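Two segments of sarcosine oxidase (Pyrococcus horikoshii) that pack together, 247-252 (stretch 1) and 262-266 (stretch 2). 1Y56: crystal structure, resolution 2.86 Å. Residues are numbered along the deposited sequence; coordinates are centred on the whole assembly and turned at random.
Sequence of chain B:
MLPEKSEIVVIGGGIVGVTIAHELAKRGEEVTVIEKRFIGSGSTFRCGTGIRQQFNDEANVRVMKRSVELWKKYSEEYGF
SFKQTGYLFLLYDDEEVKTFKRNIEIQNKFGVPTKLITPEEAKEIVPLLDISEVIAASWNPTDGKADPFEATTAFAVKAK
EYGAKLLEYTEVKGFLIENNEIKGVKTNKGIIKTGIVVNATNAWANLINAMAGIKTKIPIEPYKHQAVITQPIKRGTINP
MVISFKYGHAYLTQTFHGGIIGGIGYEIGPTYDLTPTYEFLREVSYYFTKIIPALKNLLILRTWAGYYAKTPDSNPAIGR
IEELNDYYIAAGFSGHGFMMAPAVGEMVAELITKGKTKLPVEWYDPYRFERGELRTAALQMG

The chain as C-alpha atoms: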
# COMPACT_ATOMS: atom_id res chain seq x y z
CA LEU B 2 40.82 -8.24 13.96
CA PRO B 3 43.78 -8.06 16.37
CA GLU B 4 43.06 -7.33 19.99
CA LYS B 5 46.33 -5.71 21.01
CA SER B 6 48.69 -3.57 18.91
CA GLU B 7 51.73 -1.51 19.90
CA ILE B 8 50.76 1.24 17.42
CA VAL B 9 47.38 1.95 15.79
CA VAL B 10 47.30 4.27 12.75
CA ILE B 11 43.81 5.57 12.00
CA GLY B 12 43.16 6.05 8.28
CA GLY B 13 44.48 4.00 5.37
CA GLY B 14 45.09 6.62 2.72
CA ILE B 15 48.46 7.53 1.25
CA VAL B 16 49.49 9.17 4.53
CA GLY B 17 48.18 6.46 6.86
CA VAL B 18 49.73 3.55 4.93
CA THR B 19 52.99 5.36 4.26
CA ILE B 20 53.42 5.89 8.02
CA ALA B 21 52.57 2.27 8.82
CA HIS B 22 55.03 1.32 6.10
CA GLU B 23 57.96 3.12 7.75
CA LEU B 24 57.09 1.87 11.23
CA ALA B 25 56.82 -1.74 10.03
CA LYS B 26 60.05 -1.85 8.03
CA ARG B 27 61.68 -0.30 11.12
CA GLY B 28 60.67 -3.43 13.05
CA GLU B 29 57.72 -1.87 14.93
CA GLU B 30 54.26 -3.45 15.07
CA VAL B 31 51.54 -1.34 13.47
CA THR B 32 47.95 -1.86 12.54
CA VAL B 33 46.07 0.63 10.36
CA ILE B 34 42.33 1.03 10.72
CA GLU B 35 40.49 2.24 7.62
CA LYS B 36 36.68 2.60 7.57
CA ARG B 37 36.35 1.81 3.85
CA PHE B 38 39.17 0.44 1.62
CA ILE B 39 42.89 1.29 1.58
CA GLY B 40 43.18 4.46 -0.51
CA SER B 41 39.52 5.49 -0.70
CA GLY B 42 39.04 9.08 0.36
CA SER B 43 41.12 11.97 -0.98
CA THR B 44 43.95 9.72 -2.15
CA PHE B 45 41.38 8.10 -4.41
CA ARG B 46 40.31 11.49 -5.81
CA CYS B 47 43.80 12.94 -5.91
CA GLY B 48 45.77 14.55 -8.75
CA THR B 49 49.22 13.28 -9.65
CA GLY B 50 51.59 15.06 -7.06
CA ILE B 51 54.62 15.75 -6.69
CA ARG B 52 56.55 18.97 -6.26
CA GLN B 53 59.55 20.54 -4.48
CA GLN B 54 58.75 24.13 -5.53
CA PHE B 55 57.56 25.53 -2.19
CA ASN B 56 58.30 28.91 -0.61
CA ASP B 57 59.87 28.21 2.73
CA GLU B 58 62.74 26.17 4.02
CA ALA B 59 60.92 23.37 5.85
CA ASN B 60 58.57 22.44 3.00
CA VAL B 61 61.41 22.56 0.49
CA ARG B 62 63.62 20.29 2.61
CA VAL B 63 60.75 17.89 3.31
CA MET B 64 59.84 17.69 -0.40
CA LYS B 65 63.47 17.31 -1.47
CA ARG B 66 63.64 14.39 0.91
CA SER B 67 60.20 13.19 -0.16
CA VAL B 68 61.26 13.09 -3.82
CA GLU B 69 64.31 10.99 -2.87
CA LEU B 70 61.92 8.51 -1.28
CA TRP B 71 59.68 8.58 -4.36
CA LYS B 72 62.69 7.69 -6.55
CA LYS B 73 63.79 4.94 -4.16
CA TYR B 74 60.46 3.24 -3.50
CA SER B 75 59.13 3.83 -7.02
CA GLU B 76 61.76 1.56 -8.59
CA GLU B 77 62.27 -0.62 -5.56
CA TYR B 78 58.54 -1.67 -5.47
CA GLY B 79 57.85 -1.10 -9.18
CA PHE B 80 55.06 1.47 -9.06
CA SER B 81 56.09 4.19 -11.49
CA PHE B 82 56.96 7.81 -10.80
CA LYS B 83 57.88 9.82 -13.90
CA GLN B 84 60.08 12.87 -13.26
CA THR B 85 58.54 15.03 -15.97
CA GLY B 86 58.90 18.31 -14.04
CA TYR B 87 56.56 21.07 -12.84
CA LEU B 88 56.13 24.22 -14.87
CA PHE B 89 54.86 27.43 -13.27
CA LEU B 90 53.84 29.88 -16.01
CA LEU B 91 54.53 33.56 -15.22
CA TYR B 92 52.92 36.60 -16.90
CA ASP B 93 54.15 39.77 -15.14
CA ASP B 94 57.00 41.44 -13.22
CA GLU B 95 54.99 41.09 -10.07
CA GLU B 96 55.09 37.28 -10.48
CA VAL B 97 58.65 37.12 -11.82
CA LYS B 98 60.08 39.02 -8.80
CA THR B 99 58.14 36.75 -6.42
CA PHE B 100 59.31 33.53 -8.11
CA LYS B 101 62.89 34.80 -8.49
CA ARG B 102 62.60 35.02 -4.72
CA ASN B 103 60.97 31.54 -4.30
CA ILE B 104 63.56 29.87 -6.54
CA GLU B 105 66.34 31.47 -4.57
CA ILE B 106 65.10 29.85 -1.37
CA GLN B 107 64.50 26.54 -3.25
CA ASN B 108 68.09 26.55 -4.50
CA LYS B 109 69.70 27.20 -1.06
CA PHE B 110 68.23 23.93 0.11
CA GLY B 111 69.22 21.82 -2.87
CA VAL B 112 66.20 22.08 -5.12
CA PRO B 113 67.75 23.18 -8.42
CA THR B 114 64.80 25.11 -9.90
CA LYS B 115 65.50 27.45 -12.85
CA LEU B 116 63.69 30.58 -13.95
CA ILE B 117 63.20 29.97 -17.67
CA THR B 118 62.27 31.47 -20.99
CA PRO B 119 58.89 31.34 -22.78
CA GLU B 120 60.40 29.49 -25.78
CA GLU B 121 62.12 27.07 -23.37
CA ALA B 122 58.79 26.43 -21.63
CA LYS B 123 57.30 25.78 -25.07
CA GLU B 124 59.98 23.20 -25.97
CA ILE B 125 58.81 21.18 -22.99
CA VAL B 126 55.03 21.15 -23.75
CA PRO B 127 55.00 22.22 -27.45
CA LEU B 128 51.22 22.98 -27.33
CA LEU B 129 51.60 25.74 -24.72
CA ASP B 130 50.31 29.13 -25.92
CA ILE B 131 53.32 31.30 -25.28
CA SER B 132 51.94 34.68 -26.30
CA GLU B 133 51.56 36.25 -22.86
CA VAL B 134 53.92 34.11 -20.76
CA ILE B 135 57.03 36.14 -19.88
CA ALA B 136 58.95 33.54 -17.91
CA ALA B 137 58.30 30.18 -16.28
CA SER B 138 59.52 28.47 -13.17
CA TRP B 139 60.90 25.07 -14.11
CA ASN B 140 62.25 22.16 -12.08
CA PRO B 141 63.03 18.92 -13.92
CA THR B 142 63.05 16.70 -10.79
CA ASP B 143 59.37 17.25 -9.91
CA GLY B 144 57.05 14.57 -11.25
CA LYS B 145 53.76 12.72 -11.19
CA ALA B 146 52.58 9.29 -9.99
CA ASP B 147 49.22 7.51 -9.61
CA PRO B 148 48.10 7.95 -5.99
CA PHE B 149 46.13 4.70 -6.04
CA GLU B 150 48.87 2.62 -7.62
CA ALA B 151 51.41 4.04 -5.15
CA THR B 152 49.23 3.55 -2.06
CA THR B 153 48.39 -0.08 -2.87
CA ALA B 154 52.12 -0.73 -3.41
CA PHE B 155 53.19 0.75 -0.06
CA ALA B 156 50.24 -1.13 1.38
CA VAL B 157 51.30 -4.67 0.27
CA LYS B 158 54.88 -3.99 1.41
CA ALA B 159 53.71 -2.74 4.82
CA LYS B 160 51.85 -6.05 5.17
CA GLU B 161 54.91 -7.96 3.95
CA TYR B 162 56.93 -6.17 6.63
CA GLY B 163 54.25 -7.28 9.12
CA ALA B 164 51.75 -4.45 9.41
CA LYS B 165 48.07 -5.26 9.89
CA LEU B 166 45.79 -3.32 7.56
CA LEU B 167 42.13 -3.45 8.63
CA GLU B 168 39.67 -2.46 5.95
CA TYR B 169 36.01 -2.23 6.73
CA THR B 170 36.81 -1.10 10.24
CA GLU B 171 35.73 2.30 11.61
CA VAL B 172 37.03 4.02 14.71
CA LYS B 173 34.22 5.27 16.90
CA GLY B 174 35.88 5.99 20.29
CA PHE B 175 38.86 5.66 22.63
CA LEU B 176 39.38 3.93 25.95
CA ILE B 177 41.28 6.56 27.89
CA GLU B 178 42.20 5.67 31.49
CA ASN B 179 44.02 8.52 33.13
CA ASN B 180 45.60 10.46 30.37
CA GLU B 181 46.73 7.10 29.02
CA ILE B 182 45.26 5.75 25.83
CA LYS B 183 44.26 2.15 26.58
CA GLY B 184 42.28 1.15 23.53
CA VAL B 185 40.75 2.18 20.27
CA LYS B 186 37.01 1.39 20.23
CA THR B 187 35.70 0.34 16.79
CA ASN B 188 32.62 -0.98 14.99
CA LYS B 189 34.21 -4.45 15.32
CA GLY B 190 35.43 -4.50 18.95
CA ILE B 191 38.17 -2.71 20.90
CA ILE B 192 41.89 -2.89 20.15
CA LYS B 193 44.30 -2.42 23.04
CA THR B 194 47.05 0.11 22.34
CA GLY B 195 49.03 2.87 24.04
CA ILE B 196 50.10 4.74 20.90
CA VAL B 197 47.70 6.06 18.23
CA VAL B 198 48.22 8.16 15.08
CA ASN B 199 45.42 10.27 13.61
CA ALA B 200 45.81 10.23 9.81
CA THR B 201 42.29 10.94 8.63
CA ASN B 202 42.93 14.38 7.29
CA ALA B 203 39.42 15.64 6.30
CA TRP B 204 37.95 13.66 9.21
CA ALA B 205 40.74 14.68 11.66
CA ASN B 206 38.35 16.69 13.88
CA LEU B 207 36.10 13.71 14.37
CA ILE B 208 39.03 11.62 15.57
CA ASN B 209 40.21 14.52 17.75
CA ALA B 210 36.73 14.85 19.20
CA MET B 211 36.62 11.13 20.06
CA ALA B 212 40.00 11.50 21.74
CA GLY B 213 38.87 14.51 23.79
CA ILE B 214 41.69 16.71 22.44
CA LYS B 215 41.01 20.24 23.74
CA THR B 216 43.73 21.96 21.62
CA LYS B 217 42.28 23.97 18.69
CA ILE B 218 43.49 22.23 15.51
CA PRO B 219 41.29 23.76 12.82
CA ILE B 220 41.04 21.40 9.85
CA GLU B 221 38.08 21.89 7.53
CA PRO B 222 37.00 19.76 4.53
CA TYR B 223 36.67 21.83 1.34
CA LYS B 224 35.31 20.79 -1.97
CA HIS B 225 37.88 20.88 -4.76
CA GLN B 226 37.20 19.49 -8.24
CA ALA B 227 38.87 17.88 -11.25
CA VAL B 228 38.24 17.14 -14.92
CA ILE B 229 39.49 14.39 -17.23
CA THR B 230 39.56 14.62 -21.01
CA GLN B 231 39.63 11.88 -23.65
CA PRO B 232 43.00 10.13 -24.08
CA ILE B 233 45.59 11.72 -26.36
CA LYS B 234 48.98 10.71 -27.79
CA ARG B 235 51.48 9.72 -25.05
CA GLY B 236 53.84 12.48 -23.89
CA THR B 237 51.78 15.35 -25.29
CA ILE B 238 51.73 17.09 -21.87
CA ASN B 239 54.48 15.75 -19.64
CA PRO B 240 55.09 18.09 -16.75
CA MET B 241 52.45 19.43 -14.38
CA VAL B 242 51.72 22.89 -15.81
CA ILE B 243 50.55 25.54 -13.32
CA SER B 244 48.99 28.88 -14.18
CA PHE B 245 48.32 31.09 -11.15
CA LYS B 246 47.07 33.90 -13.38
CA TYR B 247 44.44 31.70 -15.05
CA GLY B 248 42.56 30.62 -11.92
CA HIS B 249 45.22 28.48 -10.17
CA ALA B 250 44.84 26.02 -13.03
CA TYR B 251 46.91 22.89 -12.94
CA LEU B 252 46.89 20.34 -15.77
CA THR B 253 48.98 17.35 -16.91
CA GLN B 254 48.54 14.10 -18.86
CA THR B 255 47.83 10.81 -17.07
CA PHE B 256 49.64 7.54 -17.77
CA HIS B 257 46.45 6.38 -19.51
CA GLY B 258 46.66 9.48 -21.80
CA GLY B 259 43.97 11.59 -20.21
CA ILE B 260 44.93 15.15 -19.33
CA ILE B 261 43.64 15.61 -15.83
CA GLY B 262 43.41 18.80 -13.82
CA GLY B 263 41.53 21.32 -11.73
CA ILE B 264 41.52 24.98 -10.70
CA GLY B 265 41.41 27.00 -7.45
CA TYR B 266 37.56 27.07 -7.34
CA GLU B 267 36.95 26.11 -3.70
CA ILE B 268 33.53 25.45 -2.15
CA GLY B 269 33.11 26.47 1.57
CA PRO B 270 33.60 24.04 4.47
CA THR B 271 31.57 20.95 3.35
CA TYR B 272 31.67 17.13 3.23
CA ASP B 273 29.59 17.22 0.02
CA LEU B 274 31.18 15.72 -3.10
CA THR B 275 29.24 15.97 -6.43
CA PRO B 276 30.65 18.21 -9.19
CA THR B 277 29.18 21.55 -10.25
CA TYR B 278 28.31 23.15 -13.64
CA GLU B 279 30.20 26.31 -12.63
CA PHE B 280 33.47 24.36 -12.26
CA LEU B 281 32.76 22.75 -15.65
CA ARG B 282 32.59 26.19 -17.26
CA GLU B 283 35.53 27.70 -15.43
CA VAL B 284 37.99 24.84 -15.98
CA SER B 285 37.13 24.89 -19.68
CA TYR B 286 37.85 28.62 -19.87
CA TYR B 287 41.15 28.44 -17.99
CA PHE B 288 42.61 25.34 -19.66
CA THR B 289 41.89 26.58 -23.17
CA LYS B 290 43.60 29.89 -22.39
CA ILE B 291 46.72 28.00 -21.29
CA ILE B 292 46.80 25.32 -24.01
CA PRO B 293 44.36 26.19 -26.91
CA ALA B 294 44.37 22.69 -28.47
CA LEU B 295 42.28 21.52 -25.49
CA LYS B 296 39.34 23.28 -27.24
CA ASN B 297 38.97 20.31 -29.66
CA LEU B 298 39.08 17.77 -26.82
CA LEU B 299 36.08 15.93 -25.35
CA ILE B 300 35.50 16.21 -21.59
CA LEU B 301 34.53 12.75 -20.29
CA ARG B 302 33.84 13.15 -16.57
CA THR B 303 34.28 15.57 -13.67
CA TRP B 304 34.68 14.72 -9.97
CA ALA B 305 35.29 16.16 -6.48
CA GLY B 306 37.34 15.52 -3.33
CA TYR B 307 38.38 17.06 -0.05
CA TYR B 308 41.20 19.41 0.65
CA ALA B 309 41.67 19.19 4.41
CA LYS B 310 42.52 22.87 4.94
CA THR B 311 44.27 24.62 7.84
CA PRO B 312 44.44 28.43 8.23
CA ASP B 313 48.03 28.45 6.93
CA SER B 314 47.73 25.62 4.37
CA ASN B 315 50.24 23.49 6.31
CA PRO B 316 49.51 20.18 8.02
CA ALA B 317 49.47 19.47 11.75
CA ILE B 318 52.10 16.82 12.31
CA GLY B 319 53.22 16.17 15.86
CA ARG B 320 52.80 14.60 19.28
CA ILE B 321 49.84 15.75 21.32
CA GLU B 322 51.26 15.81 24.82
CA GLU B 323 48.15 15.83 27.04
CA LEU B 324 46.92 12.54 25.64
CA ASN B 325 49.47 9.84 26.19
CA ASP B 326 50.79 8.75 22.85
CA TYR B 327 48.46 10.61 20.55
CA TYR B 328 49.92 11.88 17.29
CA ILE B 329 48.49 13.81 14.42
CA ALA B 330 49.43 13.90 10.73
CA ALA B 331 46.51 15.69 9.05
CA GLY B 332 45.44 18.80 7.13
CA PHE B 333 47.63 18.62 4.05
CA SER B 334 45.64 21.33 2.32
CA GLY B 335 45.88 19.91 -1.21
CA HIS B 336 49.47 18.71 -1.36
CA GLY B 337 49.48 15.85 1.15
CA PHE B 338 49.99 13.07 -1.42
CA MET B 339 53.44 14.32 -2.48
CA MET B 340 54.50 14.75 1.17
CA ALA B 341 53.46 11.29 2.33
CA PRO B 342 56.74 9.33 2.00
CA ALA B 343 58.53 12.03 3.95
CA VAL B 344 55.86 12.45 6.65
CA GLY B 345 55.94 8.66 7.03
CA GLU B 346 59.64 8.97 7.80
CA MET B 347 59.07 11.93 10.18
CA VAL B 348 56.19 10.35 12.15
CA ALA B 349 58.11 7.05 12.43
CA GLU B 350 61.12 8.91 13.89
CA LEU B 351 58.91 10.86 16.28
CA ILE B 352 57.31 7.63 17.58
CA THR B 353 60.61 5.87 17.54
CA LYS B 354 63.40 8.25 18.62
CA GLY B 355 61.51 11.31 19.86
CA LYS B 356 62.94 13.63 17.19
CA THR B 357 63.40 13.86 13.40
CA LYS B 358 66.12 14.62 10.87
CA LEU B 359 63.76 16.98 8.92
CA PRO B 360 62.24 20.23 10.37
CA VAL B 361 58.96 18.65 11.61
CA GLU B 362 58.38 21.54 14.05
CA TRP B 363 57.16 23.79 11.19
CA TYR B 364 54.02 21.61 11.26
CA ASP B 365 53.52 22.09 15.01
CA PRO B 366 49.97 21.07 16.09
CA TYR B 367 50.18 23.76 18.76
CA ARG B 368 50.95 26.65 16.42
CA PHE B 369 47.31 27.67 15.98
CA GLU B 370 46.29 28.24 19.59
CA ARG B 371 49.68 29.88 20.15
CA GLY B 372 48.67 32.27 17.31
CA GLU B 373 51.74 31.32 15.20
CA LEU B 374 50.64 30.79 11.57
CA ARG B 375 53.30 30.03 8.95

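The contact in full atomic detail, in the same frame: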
# COMPACT_ATOMS: atom_id res chain seq x y z
N TYR B 247 45.72 32.24 -14.56
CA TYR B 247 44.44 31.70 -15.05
C TYR B 247 43.77 30.72 -14.06
O TYR B 247 43.59 29.54 -14.36
CB TYR B 247 44.59 31.09 -16.45
CG TYR B 247 44.81 32.13 -17.54
CD1 TYR B 247 45.98 32.13 -18.31
CD2 TYR B 247 43.85 33.11 -17.79
CE1 TYR B 247 46.18 33.10 -19.30
CE2 TYR B 247 44.04 34.08 -18.78
CZ TYR B 247 45.20 34.07 -19.53
OH TYR B 247 45.38 35.02 -20.50
N GLY B 248 43.57 31.17 -12.83
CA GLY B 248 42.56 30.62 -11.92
C GLY B 248 43.19 29.47 -11.11
O GLY B 248 42.50 28.51 -10.76
N HIS B 249 44.48 29.58 -10.81
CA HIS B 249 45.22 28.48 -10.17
C HIS B 249 44.99 27.15 -10.90
O HIS B 249 44.86 26.10 -10.27
CB HIS B 249 44.90 28.38 -8.67
CG HIS B 249 45.12 29.66 -7.91
ND1 HIS B 249 45.85 30.72 -8.42
CD2 HIS B 249 44.72 30.04 -6.68
CE1 HIS B 249 45.87 31.70 -7.54
NE2 HIS B 249 45.20 31.31 -6.47
N ALA B 250 44.94 27.21 -12.22
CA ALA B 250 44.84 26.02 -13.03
C ALA B 250 46.08 25.18 -12.88
O ALA B 250 47.21 25.70 -12.83
CB ALA B 250 44.65 26.39 -14.48
N TYR B 251 45.86 23.88 -12.76
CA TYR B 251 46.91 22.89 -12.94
C TYR B 251 46.38 21.85 -13.93
O TYR B 251 45.22 21.45 -13.85
CB TYR B 251 47.27 22.26 -11.60
CG TYR B 251 46.18 21.41 -10.97
CD1 TYR B 251 45.22 21.98 -10.15
CD2 TYR B 251 46.13 20.04 -11.20
CE1 TYR B 251 44.23 21.21 -9.57
CE2 TYR B 251 45.14 19.26 -10.62
CZ TYR B 251 44.19 19.85 -9.80
OH TYR B 251 43.21 19.06 -9.23
N LEU B 252 47.22 21.46 -14.89
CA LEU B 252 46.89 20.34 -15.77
C LEU B 252 48.11 19.55 -16.24
O LEU B 252 49.20 20.10 -16.40
CB LEU B 252 46.00 20.78 -16.95
CG LEU B 252 46.37 21.76 -18.07
CD1 LEU B 252 46.84 23.06 -17.54
CD2 LEU B 252 47.40 21.18 -18.98
N GLY B 262 43.08 17.56 -14.48
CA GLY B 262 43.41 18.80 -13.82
C GLY B 262 42.24 19.47 -13.14
O GLY B 262 41.10 19.03 -13.28
N GLY B 263 42.54 20.53 -12.40
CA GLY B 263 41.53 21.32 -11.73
C GLY B 263 41.92 22.78 -11.75
O GLY B 263 42.78 23.19 -12.53
N ILE B 264 41.25 23.56 -10.90
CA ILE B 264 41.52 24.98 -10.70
C ILE B 264 41.29 25.31 -9.22
O ILE B 264 40.82 24.45 -8.46
CB ILE B 264 40.62 25.88 -11.58
CG1 ILE B 264 39.15 25.46 -11.48
CG2 ILE B 264 41.06 25.86 -13.03
CD1 ILE B 264 38.18 26.45 -12.08
N GLY B 265 41.61 26.54 -8.83
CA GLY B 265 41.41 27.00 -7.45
C GLY B 265 40.01 26.87 -6.88
O GLY B 265 39.86 26.57 -5.70
N TYR B 266 38.99 27.08 -7.72
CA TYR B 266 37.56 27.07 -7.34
C TYR B 266 37.17 26.18 -6.14
O TYR B 266 36.92 24.99 -6.28
CB TYR B 266 36.72 26.73 -8.58
CG TYR B 266 35.22 26.93 -8.42
CD1 TYR B 266 34.65 28.20 -8.52
CD2 TYR B 266 34.39 25.84 -8.21
CE1 TYR B 266 33.27 28.37 -8.39
CE2 TYR B 266 33.02 26.00 -8.07
CZ TYR B 266 32.46 27.26 -8.16
OH TYR B 266 31.09 27.38 -8.03

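How does stretch 2 begin its run against stretch 1? Gly262 lies in a strand that pairs antiparallel with the strand of stretch 1, and it faces Leu252 as a non-hydrogen-bonded pair with the CA atoms of Gly262 and Leu252 4.3 Å apart. That is an ordinary spacing for such a pair; what calls for glycine is the room around it. A CB on Gly262 would fall 2.3 Å from Tyr251 O, a clash, and 3.1 Å from Leu252 CB; the extended backbone angles would also jam it against the carbonyl oxygen of the preceding residue. With only hydrogens there, Gly262 CA comes within 3.2 Å of Tyr251 O in a CA-H...O contact. Leu252 directs its CB to the same face of the sheet that a CB on Gly262 would occupy, but the end of its side chain leads away, so it adds little to the contact.

What does Gly263 contribute at the centre? It forms the hydrogen-bonded pair with Tyr251. The bond from Tyr251 N to Gly263 O is 3.2 Å long and nearly straight, whereas the return bond from Gly263 N to Tyr251 O, also 3.2 Å, is bent to 134° and weak. Gly263 O additionally receives a CA-H...O contact from Ala250 CA at 3.5 Å. The Tyr251 side chain, with chi1 in the p well, leaves the sheet and then folds back over the glycines: Gly263 N and Gly262 C lie over one face of its ring, with Tyr251 CZ 3.2 Å from Gly263 N. A CB on Gly263 would sit 2.8 Å from Tyr251 OH, so the bare backbone of this buried glycine leaves room for the tyrosine hydroxyl. Tyr251 in turn has more area covered by the opposing stretch than any other residue here.

How is Ile264 accommodated once the two glycines are passed? Its backbone meets the turn of stretch 1, where Ile264 CA approaches His249 O at 3.5 Å in another CA-H...O contact. The CB points sideways, and Ile264 CB packs 3.3 Å from Gly248 O. Its methyl CG2 lies 3.9 Å from Ala250 CB, a small apolar contact between two buried residues. The rest of the isoleucine side chain leads away from stretch 1.

What closes the contact at its far end? Gly265 N donates to Gly248 O across 2.9 Å at 171°, the shortest and straightest of the three hydrogen bonds between the stretches. A CB on Gly265 would point toward stretch 1 and come 3.3 Å from His249 CB, a tight fit that glycine avoids. Gly248 suits the other side of the bond, since its positive phi is readily adopted by glycine. The exposed His249 follows it in a turn braced by a weak bond from Ala250 N to Tyr247 O, 3.4 Å long. Beyond Gly265, the Tyr266 side chain leads away, and the interface, 317 Å² summed over both sides, ends there.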